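Local coordinates for O-succinylhomoserine sulfhydrylase (Mycobacterium tuberculosis, PDB 3NDN), which probably catalyses the pyridoxal-phosphate-dependent formation of L-homocysteine from O-succinyl-L-homoserine and hydrogen sulfide, a step of methionine biosynthesis, at residues 23-27 / 28-32; 54-58 / 59-63; 334-337 / 338-341; 386-389 / 390-394. All coordinates share one frame; numbering follows the deposited sequence.

Contact 1: residues 23-27 / 28-32; sequences DGVSQ and ATVGV
Val25 folds back over the first turn of the helix it precedes, and its branches set the tight side of this local contact. Its CG2 methyl meets CG1 of Val30 at 4.0 Å, while its CB lies 4.0 Å from CG2 of Thr29, these two side chains crossing at about a right angle. Thr29 can serve two surroundings at once, with OG1 beside the backbone N (chi1 -60°) and CG2 anti to it: the methyl turns to Val25, and OG1 is left to bond Asp404 and Asp401 of the second subunit. Beneath the apolar patch runs the backbone grip. The amide of Val30 gives a hydrogen bond of 3.2 Å to Ser26 O, bent only to 161° at the hydrogen and lying in the carbonyl plane; Gly31 N bonds Gln27 O less directly, at 3.3 Å and tilted from the plane of its own acceptor carbonyl. The CG2 methyl of Val30 presses on the same Gln27 O at 3.3 Å. The other side is looser and wetter. There a water accepts from Ala28 N at 3.0 Å and makes a weak bond with Ser26 OG at 3.4 Å. Gln27 swings out from the turn, its amide NE2 held by Ile93 O. Serine suits the cap because its small hydroxyl reaches the water bound to Ala28 N; its backbone N-H goes to Asp404 of the second subunit. An N-capped helix start, with the residue before the cap packed on the fifth residue along, is the hydrophobic staple, set here at a subunit interface.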
loop_
_atom_site.group_PDB
_atom_site.type_symbol
_atom_site.label_atom_id
_atom_site.label_comp_id
_atom_site.label_asym_id
_atom_site.label_seq_id
_atom_site.Cartn_x
_atom_site.Cartn_y
_atom_site.Cartn_z
ATOM N N ASP A 23 16.641 -24.556 -17.958
ATOM C CA ASP A 23 15.861 -25.693 -18.439
ATOM C C ASP A 23 15.587 -26.708 -17.327
ATOM O O ASP A 23 16.497 -27.076 -16.574
ATOM C CB ASP A 23 16.612 -26.379 -19.590
ATOM C CG ASP A 23 15.925 -27.634 -20.062
ATOM O OD1 ASP A 23 14.901 -27.510 -20.766
ATOM O OD2 ASP A 23 16.401 -28.745 -19.718
ATOM N N GLY A 24 14.334 -27.137 -17.218
ATOM C CA GLY A 24 13.969 -28.262 -16.349
ATOM C C GLY A 24 13.624 -27.972 -14.895
ATOM O O GLY A 24 13.356 -28.905 -14.129
ATOM N N VAL A 25 13.616 -26.698 -14.505
ATOM C CA VAL A 25 13.286 -26.315 -13.114
ATOM C C VAL A 25 11.848 -26.708 -12.723
ATOM O O VAL A 25 10.955 -26.743 -13.577
ATOM C CB VAL A 25 13.550 -24.787 -12.834
ATOM C CG1 VAL A 25 15.038 -24.469 -12.889
ATOM C CG2 VAL A 25 12.775 -23.904 -13.798
ATOM N N SER A 26 11.632 -27.003 -11.440
ATOM C CA SER A 26 10.343 -27.492 -10.942
ATOM C C SER A 26 9.286 -26.395 -10.684
ATOM O O SER A 26 9.587 -25.187 -10.775
ATOM C CB SER A 26 10.554 -28.299 -9.670
ATOM O OG SER A 26 10.916 -27.436 -8.607
ATOM N N GLN A 27 8.058 -26.836 -10.376
ATOM C CA GLN A 27 6.912 -25.960 -10.035
ATOM C C GLN A 27 7.218 -25.038 -8.834
ATOM O O GLN A 27 6.829 -23.874 -8.835
ATOM C CB GLN A 27 5.650 -26.802 -9.765
ATOM C CG GLN A 27 4.291 -26.095 -10.039
ATOM C CD GLN A 27 3.062 -26.959 -9.705
ATOM O OE1 GLN A 27 3.038 -27.662 -8.693
ATOM N NE2 GLN A 27 2.027 -26.881 -10.548
ATOM N N ALA A 28 7.954 -25.544 -7.841
ATOM C CA ALA A 28 8.321 -24.744 -6.656
ATOM C C ALA A 28 9.245 -23.584 -7.020
ATOM O O ALA A 28 9.054 -22.454 -6.575
ATOM C CB ALA A 28 8.971 -25.616 -5.592
ATOM N N THR A 29 10.260 -23.880 -7.822
ATOM C CA THR A 29 11.221 -22.881 -8.288
ATOM C C THR A 29 10.601 -21.742 -9.130
ATOM O O THR A 29 10.943 -20.558 -8.928
ATOM C CB THR A 29 12.375 -23.581 -9.031
ATOM O OG1 THR A 29 13.018 -24.489 -8.135
ATOM C CG2 THR A 29 13.386 -22.597 -9.527
ATOM N N VAL A 30 9.690 -22.069 -10.058
ATOM C CA VAL A 30 9.040 -21.017 -10.863
ATOM C C VAL A 30 8.127 -20.122 -10.027
ATOM O O VAL A 30 7.932 -18.952 -10.363
ATOM C CB VAL A 30 8.251 -21.539 -12.147
ATOM C CG1 VAL A 30 9.173 -22.325 -13.106
ATOM C CG2 VAL A 30 7.036 -22.350 -11.766
ATOM N N GLY A 31 7.532 -20.674 -8.963
ATOM C CA GLY A 31 6.706 -19.856 -8.070
ATOM C C GLY A 31 7.504 -18.799 -7.311
ATOM O O GLY A 31 6.988 -17.716 -7.010
ATOM N N VAL A 32 8.767 -19.099 -7.000
ATOM C CA VAL A 32 9.625 -18.136 -6.305
ATOM C C VAL A 32 10.147 -17.006 -7.215
ATOM O O VAL A 32 10.217 -15.846 -6.790
ATOM C CB VAL A 32 10.814 -18.852 -5.579
ATOM C CG1 VAL A 32 11.783 -17.849 -4.957
ATOM C CG2 VAL A 32 10.271 -19.834 -4.493
HETATM O O HOH W 1 7.951 -28.505 -7.427
#

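Contact 2: residues 54-58 / 59-63; sequences YVYGS and AAVAE
Apolar contact comes first: the Tyr56 ring lies against Ala62, the fourth residue of the helix that Ser58 caps. Ala62 CA sits over one face of the ring in a CH-pi contact, 4.0 Å from the centroid and 18° off the ring normal, displaced toward the rim. Beside it, the Ala62 methyl touches ring atom CD2 at 3.6 Å. An alanine suits this place, since its short side chain lets the ring come down close to the helix backbone. Val61 adds a smaller apolar touch, its CG1 standing 4.1 Å from Tyr56 CB.

Hydrogen bonds hold the start of the helix. Ser58 O accepts from Ala62 N at 3.2 Å, a regular helical bond with an angle of 157° at the hydrogen. Ser58 OG, swung between its own backbone N and carbonyl carbon (chi1 72°), turns back to take Val61 N at 3.3 Å; the bond is weak but nearly straight, and it is the N-cap bond for which serine is well suited. The CG2 methyl of Val61 lies 3.5 Å from the same hydroxyl oxygen.

In the fold, the loop 54-58 leads into helix 59-66, whose Ser65 and Phe66 also touch Tyr56, as does the His72 ring. The third subunit closes in from outside: its Asp349 accepts from Ala59 N, and its Phe345, on helix 340-350, packs against Ala59 and Glu63.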
loop_
_atom_site.group_PDB
_atom_site.type_symbol
_atom_site.label_atom_id
_atom_site.label_comp_id
_atom_site.label_asym_id
_atom_site.label_seq_id
_atom_site.Cartn_x
_atom_site.Cartn_y
_atom_site.Cartn_z
ATOM N N TYR A 54 0.804 5.994 -19.634
ATOM C CA TYR A 54 2.227 5.910 -20.012
ATOM C C TYR A 54 2.568 7.094 -20.949
ATOM O O TYR A 54 1.666 7.725 -21.518
ATOM C CB TYR A 54 2.566 4.539 -20.669
ATOM C CG TYR A 54 2.129 3.388 -19.760
ATOM C CD1 TYR A 54 3.025 2.810 -18.851
ATOM C CD2 TYR A 54 0.805 2.964 -19.743
ATOM C CE1 TYR A 54 2.597 1.802 -17.948
ATOM C CE2 TYR A 54 0.364 1.966 -18.842
ATOM C CZ TYR A 54 1.282 1.382 -17.961
ATOM O OH TYR A 54 0.856 0.398 -17.072
ATOM N N VAL A 55 3.851 7.403 -21.078
ATOM C CA VAL A 55 4.306 8.486 -21.966
ATOM C C VAL A 55 5.135 7.939 -23.143
ATOM O O VAL A 55 5.621 6.794 -23.090
ATOM C CB VAL A 55 5.099 9.574 -21.173
ATOM C CG1 VAL A 55 4.219 10.186 -20.075
ATOM C CG2 VAL A 55 6.405 8.996 -20.572
ATOM N N TYR A 56 5.312 8.747 -24.197
ATOM C CA TYR A 56 6.044 8.316 -25.397
ATOM C C TYR A 56 7.108 9.348 -25.786
ATOM O O TYR A 56 6.900 10.547 -25.605
ATOM C CB TYR A 56 5.077 8.094 -26.584
ATOM C CG TYR A 56 3.822 7.334 -26.216
ATOM C CD1 TYR A 56 3.845 5.943 -26.059
ATOM C CD2 TYR A 56 2.616 8.004 -25.985
ATOM C CE1 TYR A 56 2.713 5.235 -25.691
ATOM C CE2 TYR A 56 1.463 7.298 -25.614
ATOM C CZ TYR A 56 1.516 5.916 -25.476
ATOM O OH TYR A 56 0.392 5.195 -25.094
ATOM N N GLY A 57 8.246 8.867 -26.292
ATOM C CA GLY A 57 9.354 9.729 -26.732
ATOM C C GLY A 57 9.067 10.648 -27.916
ATOM O O GLY A 57 9.719 11.685 -28.070
ATOM N N SER A 58 8.089 10.277 -28.748
ATOM C CA SER A 58 7.756 11.042 -29.948
ATOM C C SER A 58 6.338 10.715 -30.413
ATOM O O SER A 58 5.751 9.720 -29.980
ATOM C CB SER A 58 8.769 10.774 -31.071
ATOM O OG SER A 58 8.627 9.471 -31.625
ATOM N N ALA A 59 5.786 11.559 -31.276
ATOM C CA ALA A 59 4.455 11.303 -31.841
ATOM C C ALA A 59 4.406 10.011 -32.683
ATOM O O ALA A 59 3.404 9.299 -32.645
ATOM C CB ALA A 59 3.980 12.498 -32.645
ATOM N N ALA A 60 5.485 9.721 -33.425
ATOM C CA ALA A 60 5.602 8.473 -34.199
ATOM C C ALA A 60 5.529 7.214 -33.317
ATOM O O ALA A 60 4.879 6.238 -33.698
ATOM C CB ALA A 60 6.870 8.461 -35.034
ATOM N N VAL A 61 6.198 7.237 -32.155
ATOM C CA VAL A 61 6.111 6.132 -31.185
ATOM C C VAL A 61 4.694 5.950 -30.623
ATOM O O VAL A 61 4.247 4.818 -30.422
ATOM C CB VAL A 61 7.154 6.268 -30.026
ATOM C CG1 VAL A 61 6.907 5.205 -28.935
ATOM C CG2 VAL A 61 8.581 6.154 -30.580
ATOM N N ALA A 62 3.999 7.053 -30.351
ATOM C CA ALA A 62 2.620 6.990 -29.862
ATOM C C ALA A 62 1.704 6.324 -30.902
ATOM O O ALA A 62 0.862 5.497 -30.550
ATOM C CB ALA A 62 2.105 8.390 -29.507
ATOM N N GLU A 63 1.880 6.685 -32.173
ATOM C CA GLU A 63 1.105 6.092 -33.273
ATOM C C GLU A 63 1.368 4.584 -33.403
ATOM O O GLU A 63 0.425 3.792 -33.484
ATOM C CB GLU A 63 1.388 6.820 -34.599
ATOM C CG GLU A 63 0.670 6.210 -35.825
ATOM C CD GLU A 63 0.987 6.911 -37.161
ATOM O OE1 GLU A 63 2.039 7.575 -37.293
ATOM O OE2 GLU A 63 0.178 6.773 -38.108
#

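Contact 3: residues 334-337 / 338-341; sequences DCPE and DVAK
Between Cys335 and Ala340 the chain makes a local turn, largely at the surface, that carries it from strand 328-333 into helix 340-350. The inner side is apolar. The Cys335 sulfur, SG, rests 3.8 Å from Ala340 CA and 3.9 Å from its CB, its torsion (chi1 67°) swinging it between the backbone N and carbonyl carbon and so back over the turn; a slim thiol suits the place beside the buried Ala340. Two carbonyls then grip the entry to the helix. Pro336 O takes Val339 N at 3.2 Å, but the donor stands above the carbonyl plane, 51° out of it, so the bond misses the lone pairs. Glu337 O accepts from Ala340 N at 3.4 Å, a weak bond, and also receives a water at 2.9 Å that in turn accepts from Lys341 N. Proline fits before the turn, where a rigid ring limits the backbone; its CB lies 3.5 Å from Asp338 OD1, while the CG1 methyl of Val339 presses on Pro336 O at 3.4 Å. Glu337 bends at its second torsion (chi2 73°), and its OE2 accepts from the backbone N of Asp390, tying the turn to the neighbouring loop. Lys341 stretches away, extended, to a salt bridge with Glu63 of the third subunit. With Val339 at the N-cap position, no side-chain hydroxyl or carboxylate of the cap itself could accept from the first helical amides, so peptide oxygens and the bridging water do that work, and the carboxylate of Glu337 is spent on a partner beyond the turn.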
loop_
_atom_site.group_PDB
_atom_site.type_symbol
_atom_site.label_atom_id
_atom_site.label_comp_id
_atom_site.label_asym_id
_atom_site.label_seq_id
_atom_site.Cartn_x
_atom_site.Cartn_y
_atom_site.Cartn_z
ATOM N N ASP A 334 -24.368 -36.934 14.407
ATOM C CA ASP A 334 -25.274 -38.078 14.597
ATOM C C ASP A 334 -26.319 -37.755 15.667
ATOM O O ASP A 334 -26.051 -37.866 16.864
ATOM C CB ASP A 334 -24.492 -39.348 14.952
ATOM C CG ASP A 334 -25.370 -40.615 14.963
ATOM O OD1 ASP A 334 -26.414 -40.676 14.267
ATOM O OD2 ASP A 334 -25.001 -41.569 15.673
ATOM N N CYS A 335 -27.495 -37.330 15.215
ATOM C CA CYS A 335 -28.608 -36.960 16.088
ATOM C C CYS A 335 -29.905 -36.879 15.264
ATOM O O CYS A 335 -29.845 -36.754 14.036
ATOM C CB CYS A 335 -28.327 -35.625 16.799
ATOM S SG CYS A 335 -28.266 -34.173 15.717
ATOM N N PRO A 336 -31.082 -36.965 15.928
ATOM C CA PRO A 336 -32.361 -36.835 15.196
ATOM C C PRO A 336 -32.463 -35.514 14.410
ATOM O O PRO A 336 -31.997 -34.470 14.890
ATOM C CB PRO A 336 -33.413 -36.885 16.308
ATOM C CG PRO A 336 -32.751 -37.592 17.440
ATOM C CD PRO A 336 -31.293 -37.222 17.367
ATOM N N GLU A 337 -33.076 -35.562 13.223
ATOM C CA GLU A 337 -33.117 -34.398 12.324
ATOM C C GLU A 337 -33.944 -33.224 12.862
ATOM O O GLU A 337 -33.645 -32.069 12.540
ATOM C CB GLU A 337 -33.550 -34.799 10.893
ATOM C CG GLU A 337 -33.544 -33.656 9.827
ATOM C CD GLU A 337 -32.141 -33.200 9.372
ATOM O OE1 GLU A 337 -31.167 -33.951 9.578
ATOM O OE2 GLU A 337 -32.019 -32.088 8.792
ATOM N N ASP A 338 -34.957 -33.508 13.685
ATOM C CA ASP A 338 -35.802 -32.447 14.271
ATOM C C ASP A 338 -35.099 -31.572 15.329
ATOM O O ASP A 338 -35.646 -30.551 15.769
ATOM C CB ASP A 338 -37.140 -33.006 14.811
ATOM C CG ASP A 338 -36.971 -34.254 15.682
ATOM O OD1 ASP A 338 -35.930 -34.406 16.362
ATOM O OD2 ASP A 338 -37.902 -35.092 15.700
ATOM N N VAL A 339 -33.892 -31.974 15.728
ATOM C CA VAL A 339 -33.088 -31.219 16.697
ATOM C C VAL A 339 -31.665 -30.881 16.162
ATOM O O VAL A 339 -30.861 -30.247 16.860
ATOM C CB VAL A 339 -33.041 -31.957 18.078
ATOM C CG1 VAL A 339 -32.076 -33.140 18.052
ATOM C CG2 VAL A 339 -32.684 -30.992 19.211
ATOM N N ALA A 340 -31.381 -31.285 14.921
ATOM C CA ALA A 340 -30.035 -31.161 14.333
ATOM C C ALA A 340 -29.534 -29.712 14.206
ATOM O O ALA A 340 -28.354 -29.443 14.444
ATOM C CB ALA A 340 -29.962 -31.881 12.987
ATOM N N LYS A 341 -30.427 -28.786 13.845
ATOM C CA LYS A 341 -30.060 -27.356 13.752
ATOM C C LYS A 341 -29.551 -26.828 15.100
ATOM O O LYS A 341 -28.519 -26.158 15.158
ATOM C CB LYS A 341 -31.237 -26.495 13.249
ATOM C CG LYS A 341 -30.899 -24.999 13.078
ATOM C CD LYS A 341 -32.076 -24.171 12.513
ATOM C CE LYS A 341 -31.656 -22.699 12.323
ATOM N NZ LYS A 341 -32.683 -21.829 11.653
HETATM O O HOH W 2 -33.216 -29.258 12.780
#

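Contact 4: residues 386-389 / 390-394; sequences IGLG and DGVVR
No aromatic ring takes part here, and the flat group where Gly389 meets Val392 is a peptide, with the touching concentrated on its oxygen. Gly389 O receives Val392 N at 3.3 Å in a weak hydrogen bond, 151° at the hydrogen, which closes a type I beta turn from Gly389 to Val392. The same oxygen has Val392 CB 3.6 Å away and takes a water that also donates to Val392 O at 2.8 Å, so the water bridges the two ends of the turn. Val392 CG2 lies 3.8 Å from Gly389 N. Above the turn, Leu388 supplies the apolar part. With CG anti to the backbone N (chi1 178°) and the chain bent at the second torsion, its CD1 comes to Val392 CG1 at 3.7 Å, the two side chains crossing at about a right angle. Just before it, Gly387 ends helix 379-385 in a Schellman motif, whose positive phi (84°) suits glycine. Downstream, Val392 opens strand 392-396 and packs on Thr330 of strand 328-333, while the carbonyl of Asp390 is bonded by His369 NE2. Chemically, the turn itself relies on one weak backbone bond; the water, the leucine-valine packing and the bonds from Asp390 and Gly391 to the surrounding chain probably share in fixing the bend that turns the path from helix to strand.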
loop_
_atom_site.group_PDB
_atom_site.type_symbol
_atom_site.label_atom_id
_atom_site.label_comp_id
_atom_site.label_asym_id
_atom_site.label_seq_id
_atom_site.Cartn_x
_atom_site.Cartn_y
_atom_site.Cartn_z
ATOM N N ILE A 386 -29.721 -33.035 -2.456
ATOM C CA ILE A 386 -28.276 -33.343 -2.451
ATOM C C ILE A 386 -27.724 -33.892 -1.126
ATOM O O ILE A 386 -26.514 -34.118 -0.998
ATOM C CB ILE A 386 -27.409 -32.122 -2.898
ATOM C CG1 ILE A 386 -27.782 -30.858 -2.108
ATOM C CG2 ILE A 386 -27.518 -31.909 -4.404
ATOM C CD1 ILE A 386 -26.755 -29.749 -2.179
ATOM N N GLY A 387 -28.605 -34.103 -0.150
ATOM C CA GLY A 387 -28.218 -34.694 1.137
ATOM C C GLY A 387 -27.665 -33.712 2.164
ATOM O O GLY A 387 -27.027 -34.123 3.136
ATOM N N LEU A 388 -27.923 -32.420 1.958
ATOM C CA LEU A 388 -27.435 -31.372 2.856
ATOM C C LEU A 388 -28.411 -31.037 4.002
ATOM O O LEU A 388 -29.147 -30.038 3.942
ATOM C CB LEU A 388 -27.059 -30.114 2.046
ATOM C CG LEU A 388 -26.572 -28.859 2.773
ATOM C CD1 LEU A 388 -25.265 -29.120 3.497
ATOM C CD2 LEU A 388 -26.431 -27.685 1.799
ATOM N N GLY A 389 -28.404 -31.866 5.048
ATOM C CA GLY A 389 -29.283 -31.657 6.211
ATOM C C GLY A 389 -28.849 -30.532 7.145
ATOM O O GLY A 389 -27.759 -29.966 6.990
ATOM N N ASP A 390 -29.703 -30.217 8.123
ATOM C CA ASP A 390 -29.427 -29.182 9.125
ATOM C C ASP A 390 -28.311 -29.575 10.109
ATOM O O ASP A 390 -27.867 -28.746 10.904
ATOM C CB ASP A 390 -30.704 -28.811 9.904
ATOM C CG ASP A 390 -31.605 -27.808 9.159
ATOM O OD1 ASP A 390 -31.103 -26.923 8.414
ATOM O OD2 ASP A 390 -32.834 -27.876 9.362
ATOM N N GLY A 391 -27.862 -30.827 10.043
ATOM C CA GLY A 391 -26.756 -31.323 10.885
ATOM C C GLY A 391 -25.364 -31.264 10.262
ATOM O O GLY A 391 -24.386 -31.738 10.849
ATOM N N VAL A 392 -25.260 -30.643 9.090
ATOM C CA VAL A 392 -23.992 -30.603 8.348
ATOM C C VAL A 392 -23.140 -29.365 8.698
ATOM O O VAL A 392 -23.660 -28.243 8.761
ATOM C CB VAL A 392 -24.243 -30.690 6.820
ATOM C CG1 VAL A 392 -22.962 -30.492 6.044
ATOM C CG2 VAL A 392 -24.882 -32.035 6.458
ATOM N N VAL A 393 -21.846 -29.602 8.940
ATOM C CA VAL A 393 -20.833 -28.573 9.296
ATOM C C VAL A 393 -19.623 -28.656 8.330
ATOM O O VAL A 393 -19.228 -29.758 7.930
ATOM C CB VAL A 393 -20.372 -28.740 10.787
ATOM C CG1 VAL A 393 -19.275 -27.749 11.165
ATOM C CG2 VAL A 393 -21.564 -28.578 11.741
ATOM N N ARG A 394 -19.072 -27.500 7.928
ATOM C CA ARG A 394 -17.889 -27.427 7.033
ATOM C C ARG A 394 -16.697 -26.694 7.688
ATOM O O ARG A 394 -16.856 -25.559 8.156
ATOM C CB ARG A 394 -18.247 -26.697 5.732
ATOM C CG ARG A 394 -17.220 -26.897 4.608
ATOM C CD ARG A 394 -17.420 -25.922 3.443
ATOM N NE ARG A 394 -17.115 -24.532 3.801
ATOM C CZ ARG A 394 -17.331 -23.487 3.000
ATOM N NH1 ARG A 394 -17.873 -23.660 1.793
ATOM N NH2 ARG A 394 -17.025 -22.257 3.409
HETATM O O HOH W 3 -25.757 -27.359 7.102
#

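Along the chain the four contacts come strictly in series, none nested in or crossing another, and each closes a single turn. Contact 1 starts helix 27-33 and contact 2 the next one, 59-66; their nearest atoms are about 21 Å apart, and both face other subunits. Contacts 3 and 4 lie across the chain's centre from these, their own centres about 11 Å apart. One turns from strand 328-333 into helix 340-350, the other from helix 379-385 into strand 392-396, the antiparallel neighbour of 328-333, and Ala340 packs on Gly391 where they meet. Helix 340-350 also reaches contact 2 of a neighbouring subunit, joining distant parts through the tetramer.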